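Local coordinates for protein carbonic anhydrase (Coccomyxa sp. PA, PDB 3UCJ) that probably catalyses the reversible hydration of carbon dioxide to hydrogencarbonate with one zinc ion per subunit, and binds the inhibitor acetazolamide, at residues A[137-141]-A[152-156]; A[181-186]-A[197-203]. The contacts are given in a common frame with arbitrary orientation. Residues are numbered along the deposited sequence.

Interaction 1 (A[137-141]-A[152-156]); sequences NAAKL and KMVEL
The short helix 138-141 lies beside an early part of the long helix 146-167, and the two segments run in opposite senses: Asn137 is nearest Leu156 (CA-CA 8.3 Å) and Leu141 nearest Lys152 (7.1 Å). Asn137, at phi/psi -136/30°, occupies the N-cap position, but its m side chain makes no capping bond; its ND2 instead bonds to Val133 O in the preceding helix, leaving Asn137 CB 3.7 Å from Leu156 CD1. Leu156 and Leu141 both take the mt rotamer. Leu156 points across the interface and is the centre of the contact, with Leu141 CG 4.1 Å from Leu156 CD1. The CA-CB bond of Leu141 points sideways, yet its branched end reaches over: Leu141 CD2 approaches Lys152 CG at 3.9 Å, and Leu141 CD1 meets Met153 SD at 4.1 Å. Met153, tp, also packs on helices 107-114 and 128-135, a role for which a flexible thioether is well suited. Toward solvent, the two lysines contribute their methylene chains. Lys140 (m, then t, t) lays CD 3.8 Å from Leu156 CD2, while Lys152 (t, then p) brings CG to 3.9 Å from Lys140 O. This is plain helix-helix packing on the flank of the domain, Leu141 also touching Phe222 of the second subunit. Contact here is entirely van der Waals, so it depends on complementary shape, with amphipathic lysines bridging apolar interior and solvent.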
loop_
_atom_site.group_PDB
_atom_site.type_symbol
_atom_site.label_atom_id
_atom_site.label_comp_id
_atom_site.label_asym_id
_atom_site.label_seq_id
_atom_site.Cartn_x
_atom_site.Cartn_y
_atom_site.Cartn_z
ATOM N N ASN A 137 -18.389 -6.999 -15.851
ATOM C CA ASN A 137 -19.152 -6.441 -16.928
ATOM C C ASN A 137 -18.970 -7.091 -18.281
ATOM O O ASN A 137 -19.113 -6.457 -19.272
ATOM C CB ASN A 137 -18.881 -4.950 -17.016
ATOM C CG ASN A 137 -19.524 -4.203 -15.920
ATOM O OD1 ASN A 137 -20.703 -4.018 -15.925
ATOM N ND2 ASN A 137 -18.763 -3.817 -14.943
ATOM N N ALA A 138 -18.684 -8.375 -18.305
ATOM C CA ALA A 138 -18.560 -9.080 -19.559
ATOM C C ALA A 138 -19.709 -8.801 -20.486
ATOM O O ALA A 138 -19.515 -8.570 -21.647
ATOM C CB ALA A 138 -18.429 -10.537 -19.325
ATOM N N ALA A 139 -20.908 -8.811 -19.945
ATOM C CA ALA A 139 -22.115 -8.601 -20.748
ATOM C C ALA A 139 -22.233 -7.247 -21.414
ATOM O O ALA A 139 -22.877 -7.135 -22.477
ATOM C CB ALA A 139 -23.372 -8.931 -19.948
ATOM N N LYS A 140 -21.596 -6.192 -20.847
ATOM C CA LYS A 140 -21.634 -4.883 -21.484
ATOM C C LYS A 140 -20.439 -4.651 -22.415
ATOM O O LYS A 140 -20.442 -3.668 -23.193
ATOM C CB LYS A 140 -21.657 -3.789 -20.432
ATOM C CG LYS A 140 -22.723 -3.916 -19.445
ATOM C CD LYS A 140 -22.554 -2.775 -18.471
ATOM C CE LYS A 140 -23.498 -2.900 -17.321
ATOM N NZ LYS A 140 -24.782 -2.317 -17.741
ATOM N N LEU A 141 -19.407 -5.487 -22.319
ATOM C CA LEU A 141 -18.169 -5.258 -23.053
ATOM C C LEU A 141 -17.939 -6.206 -24.269
ATOM O O LEU A 141 -17.287 -5.850 -25.310
ATOM C CB LEU A 141 -16.957 -5.368 -22.062
ATOM C CG LEU A 141 -16.949 -4.152 -21.068
ATOM C CD1 LEU A 141 -15.859 -4.433 -20.075
ATOM C CD2 LEU A 141 -16.513 -2.947 -21.790
ATOM N N LYS A 152 -16.632 2.300 -23.292
ATOM C CA LYS A 152 -17.459 1.724 -22.288
ATOM C C LYS A 152 -16.661 1.425 -21.020
ATOM O O LYS A 152 -17.131 1.628 -19.946
ATOM C CB LYS A 152 -18.087 0.463 -22.841
ATOM C CG LYS A 152 -19.159 -0.118 -22.036
ATOM C CD LYS A 152 -20.196 0.869 -21.746
ATOM C CE LYS A 152 -21.501 0.211 -21.658
ATOM N NZ LYS A 152 -22.466 0.939 -20.867
ATOM N N MET A 153 -15.456 0.934 -21.171
ATOM C CA MET A 153 -14.623 0.663 -20.024
ATOM C C MET A 153 -14.379 1.937 -19.218
ATOM O O MET A 153 -14.470 1.935 -18.029
ATOM C CB MET A 153 -13.324 0.033 -20.452
ATOM C CG MET A 153 -12.455 -0.432 -19.315
ATOM S SD MET A 153 -13.046 -1.880 -18.505
ATOM C CE MET A 153 -13.709 -1.262 -16.986
ATOM N N VAL A 154 -14.070 3.013 -19.900
ATOM C CA VAL A 154 -13.911 4.306 -19.258
ATOM C C VAL A 154 -15.133 4.670 -18.426
ATOM O O VAL A 154 -15.031 5.008 -17.291
ATOM C CB VAL A 154 -13.585 5.400 -20.290
ATOM C CG1 VAL A 154 -13.708 6.741 -19.692
ATOM C CG2 VAL A 154 -12.213 5.211 -20.814
ATOM N N GLU A 155 -16.300 4.544 -19.015
ATOM C CA GLU A 155 -17.534 4.846 -18.349
ATOM C C GLU A 155 -17.835 3.954 -17.158
ATOM O O GLU A 155 -18.270 4.414 -16.141
ATOM C CB GLU A 155 -18.685 4.812 -19.345
ATOM C CG GLU A 155 -18.600 5.870 -20.391
ATOM C CD GLU A 155 -19.459 5.601 -21.617
ATOM O OE1 GLU A 155 -19.286 6.307 -22.603
ATOM O OE2 GLU A 155 -20.272 4.683 -21.586
ATOM N N LEU A 156 -17.632 2.667 -17.316
ATOM C CA LEU A 156 -17.890 1.728 -16.238
ATOM C C LEU A 156 -16.932 2.014 -15.089
ATOM O O LEU A 156 -17.324 1.857 -13.918
ATOM C CB LEU A 156 -17.662 0.280 -16.709
ATOM C CG LEU A 156 -18.873 -0.213 -17.586
ATOM C CD1 LEU A 156 -18.436 -1.514 -18.318
ATOM C CD2 LEU A 156 -20.151 -0.316 -16.780
#

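Interaction 2 (A[181-186]-A[197-203]); sequences LSVHGI and ELIKPIT
Gly185, Ile202 and Val183 bury the most surface where strand 182-189 pairs with its antiparallel neighbour, strand 194-202. The short strand axes of 182-186 and 200-202 approach to 4.8 Å at 148°. Val183 and Ile202 form a hydrogen-bonded pair, with Val183 N to Ile202 O 2.9 Å and Ile202 N to Val183 O 3.0 Å. Their beta-branched side chains, Val183 t and Ile202 mt, suit extended backbone and share one face of the sheet, packing against helix 146-167. Two residues on, regular pairing fails: Gly185 O accepts both Leu198 N (2.9 Å) and Ile199 N (3.1 Å). Leu198 has helical angles (-84/-38°) and Ile199 extended ones (-131/138°), resembling a classic beta bulge where the chain turns a corner, though Gly185 N turns to a water and not to Ile199 O. A CB on Gly185 would lie 3.0 Å from Ile199 CD1, so absence of a side chain makes room. That water, accepting from Gly185 N (3.1 Å), lies 2.8 Å from Val183 O and 2.7 Å from Lys200 O. His184 CE1 meets Pro201 CB at 3.6 Å, and His184 NE2 shares a 2.7 Å hydrogen bond with Ser182 OG. Beyond the bulge, Ile186 faces Glu197 in a non-hydrogen-bonded pair. The whole is a bulge-like beta hairpin, adding an antiparallel strand, outermost within this chain, to the four parallel strands of the beta-carbonic anhydrase alpha/beta fold.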
loop_
_atom_site.group_PDB
_atom_site.type_symbol
_atom_site.label_atom_id
_atom_site.label_comp_id
_atom_site.label_asym_id
_atom_site.label_seq_id
_atom_site.Cartn_x
_atom_site.Cartn_y
_atom_site.Cartn_z
ATOM N N LEU A 181 -22.293 16.732 1.468
ATOM C CA LEU A 181 -21.168 16.250 0.611
ATOM C C LEU A 181 -21.830 15.622 -0.585
ATOM O O LEU A 181 -22.568 14.704 -0.432
ATOM C CB LEU A 181 -20.357 15.237 1.451
ATOM C CG LEU A 181 -19.003 14.794 0.765
ATOM C CD1 LEU A 181 -18.122 15.946 0.335
ATOM C CD2 LEU A 181 -18.380 13.895 1.822
ATOM N N SER A 182 -21.531 16.094 -1.775
ATOM C CA SER A 182 -22.008 15.457 -2.973
ATOM C C SER A 182 -20.848 14.786 -3.806
ATOM O O SER A 182 -19.723 15.241 -3.743
ATOM C CB SER A 182 -22.692 16.493 -3.850
ATOM O OG SER A 182 -21.822 17.473 -4.364
ATOM N N VAL A 183 -21.210 13.803 -4.626
ATOM C CA VAL A 183 -20.216 12.988 -5.417
ATOM C C VAL A 183 -20.779 12.951 -6.833
ATOM O O VAL A 183 -22.014 12.797 -7.026
ATOM C CB VAL A 183 -20.096 11.609 -4.811
ATOM C CG1 VAL A 183 -18.991 10.763 -5.597
ATOM C CG2 VAL A 183 -19.731 11.698 -3.288
ATOM N N HIS A 184 -19.919 13.266 -7.789
ATOM C CA HIS A 184 -20.234 13.418 -9.212
ATOM C C HIS A 184 -19.436 12.540 -10.122
ATOM O O HIS A 184 -18.174 12.591 -10.077
ATOM C CB HIS A 184 -19.988 14.862 -9.589
ATOM C CG HIS A 184 -20.664 15.825 -8.647
ATOM N ND1 HIS A 184 -21.931 16.331 -8.879
ATOM C CD2 HIS A 184 -20.295 16.273 -7.417
ATOM C CE1 HIS A 184 -22.282 17.115 -7.874
ATOM N NE2 HIS A 184 -21.319 17.087 -6.964
ATOM N N GLY A 185 -20.118 11.739 -10.940
ATOM C CA GLY A 185 -19.424 11.002 -11.958
ATOM C C GLY A 185 -19.346 11.764 -13.245
ATOM O O GLY A 185 -20.401 12.036 -13.851
ATOM N N ILE A 186 -18.161 12.159 -13.691
ATOM C CA ILE A 186 -18.025 12.896 -14.939
ATOM C C ILE A 186 -16.935 12.289 -15.815
ATOM O O ILE A 186 -16.106 11.430 -15.350
ATOM C CB ILE A 186 -17.705 14.385 -14.677
ATOM C CG1 ILE A 186 -16.442 14.533 -13.767
ATOM C CG2 ILE A 186 -18.833 15.046 -13.989
ATOM C CD1 ILE A 186 -15.861 16.013 -13.751
ATOM N N GLU A 197 -21.491 14.971 -17.941
ATOM C CA GLU A 197 -21.990 14.380 -16.725
ATOM C C GLU A 197 -22.541 12.969 -16.953
ATOM O O GLU A 197 -23.607 12.782 -17.586
ATOM C CB GLU A 197 -23.008 15.309 -16.040
ATOM C CG GLU A 197 -23.584 14.839 -14.705
ATOM C CD GLU A 197 -24.584 15.842 -14.125
ATOM O OE1 GLU A 197 -25.359 16.398 -14.933
ATOM O OE2 GLU A 197 -24.608 16.121 -12.905
ATOM N N LEU A 198 -21.842 11.961 -16.419
ATOM C CA LEU A 198 -22.307 10.573 -16.503
ATOM C C LEU A 198 -23.290 10.173 -15.462
ATOM O O LEU A 198 -24.178 9.352 -15.727
ATOM C CB LEU A 198 -21.117 9.617 -16.370
ATOM C CG LEU A 198 -20.544 8.853 -17.535
ATOM C CD1 LEU A 198 -20.843 9.406 -19.014
ATOM C CD2 LEU A 198 -19.028 8.472 -17.278
ATOM N N ILE A 199 -23.107 10.647 -14.235
ATOM C CA ILE A 199 -24.027 10.321 -13.192
ATOM C C ILE A 199 -24.433 11.617 -12.487
ATOM O O ILE A 199 -23.568 12.448 -12.188
ATOM C CB ILE A 199 -23.420 9.356 -12.127
ATOM C CG1 ILE A 199 -22.723 8.136 -12.788
ATOM C CG2 ILE A 199 -24.507 8.951 -11.157
ATOM C CD1 ILE A 199 -21.962 7.317 -11.756
ATOM N N LYS A 200 -25.743 11.758 -12.176
ATOM C CA LYS A 200 -26.216 13.023 -11.637
ATOM C C LYS A 200 -25.697 13.097 -10.194
ATOM O O LYS A 200 -25.145 12.090 -9.683
ATOM C CB LYS A 200 -27.760 13.110 -11.709
ATOM C CG LYS A 200 -28.242 13.778 -12.998
ATOM C CD LYS A 200 -28.362 12.761 -14.110
ATOM C CE LYS A 200 -29.770 12.019 -14.131
ATOM N NZ LYS A 200 -30.612 12.396 -15.367
ATOM N N PRO A 201 -25.829 14.259 -9.533
ATOM C CA PRO A 201 -25.249 14.380 -8.200
ATOM C C PRO A 201 -25.809 13.367 -7.214
ATOM O O PRO A 201 -27.037 13.076 -7.248
ATOM C CB PRO A 201 -25.642 15.809 -7.799
ATOM C CG PRO A 201 -25.686 16.557 -9.101
ATOM C CD PRO A 201 -26.309 15.580 -10.040
ATOM N N ILE A 202 -24.941 12.829 -6.318
ATOM C CA ILE A 202 -25.309 11.903 -5.272
ATOM C C ILE A 202 -24.989 12.613 -3.989
ATOM O O ILE A 202 -23.802 12.944 -3.743
ATOM C CB ILE A 202 -24.503 10.550 -5.340
ATOM C CG1 ILE A 202 -24.915 9.784 -6.618
ATOM C CG2 ILE A 202 -24.827 9.673 -4.097
ATOM C CD1 ILE A 202 -24.005 8.729 -7.143
ATOM N N THR A 203 -26.029 12.949 -3.196
ATOM C CA THR A 203 -25.818 13.783 -2.034
ATOM C C THR A 203 -26.008 12.946 -0.841
ATOM O O THR A 203 -25.896 13.442 0.263
ATOM C CB THR A 203 -26.871 14.991 -1.929
ATOM O OG1 THR A 203 -28.158 14.390 -1.884
ATOM C CG2 THR A 203 -26.766 15.930 -3.083
HETATM O O HOH W 1 -25.085 15.975 1.160
HETATM O O HOH W 2 -22.628 11.210 -9.286
HETATM O O HOH W 3 -23.109 14.975 -11.011
#

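How the interactions relate
Helix 146-167 takes part in both places: an early part of it forms one side of interaction 1, and later residues cover the Val183 and Ile202 face of interaction 2. The centres lie 19 Å apart, yet the contacts touch, Glu155 CA being 4.1 Å from Leu198 CD2 at the bulge. Interaction 1 is peripheral and partly buried, joining two helices by van der Waals contact, mostly between side chains; interaction 2 is nearer the chain's centre, mostly buried, and joins strands through main-chain hydrogen bonds and ordered waters. Different subunits border them: the second reaches Leu141, whereas Leu9 of the third packs on His184, Ile186 and Glu197.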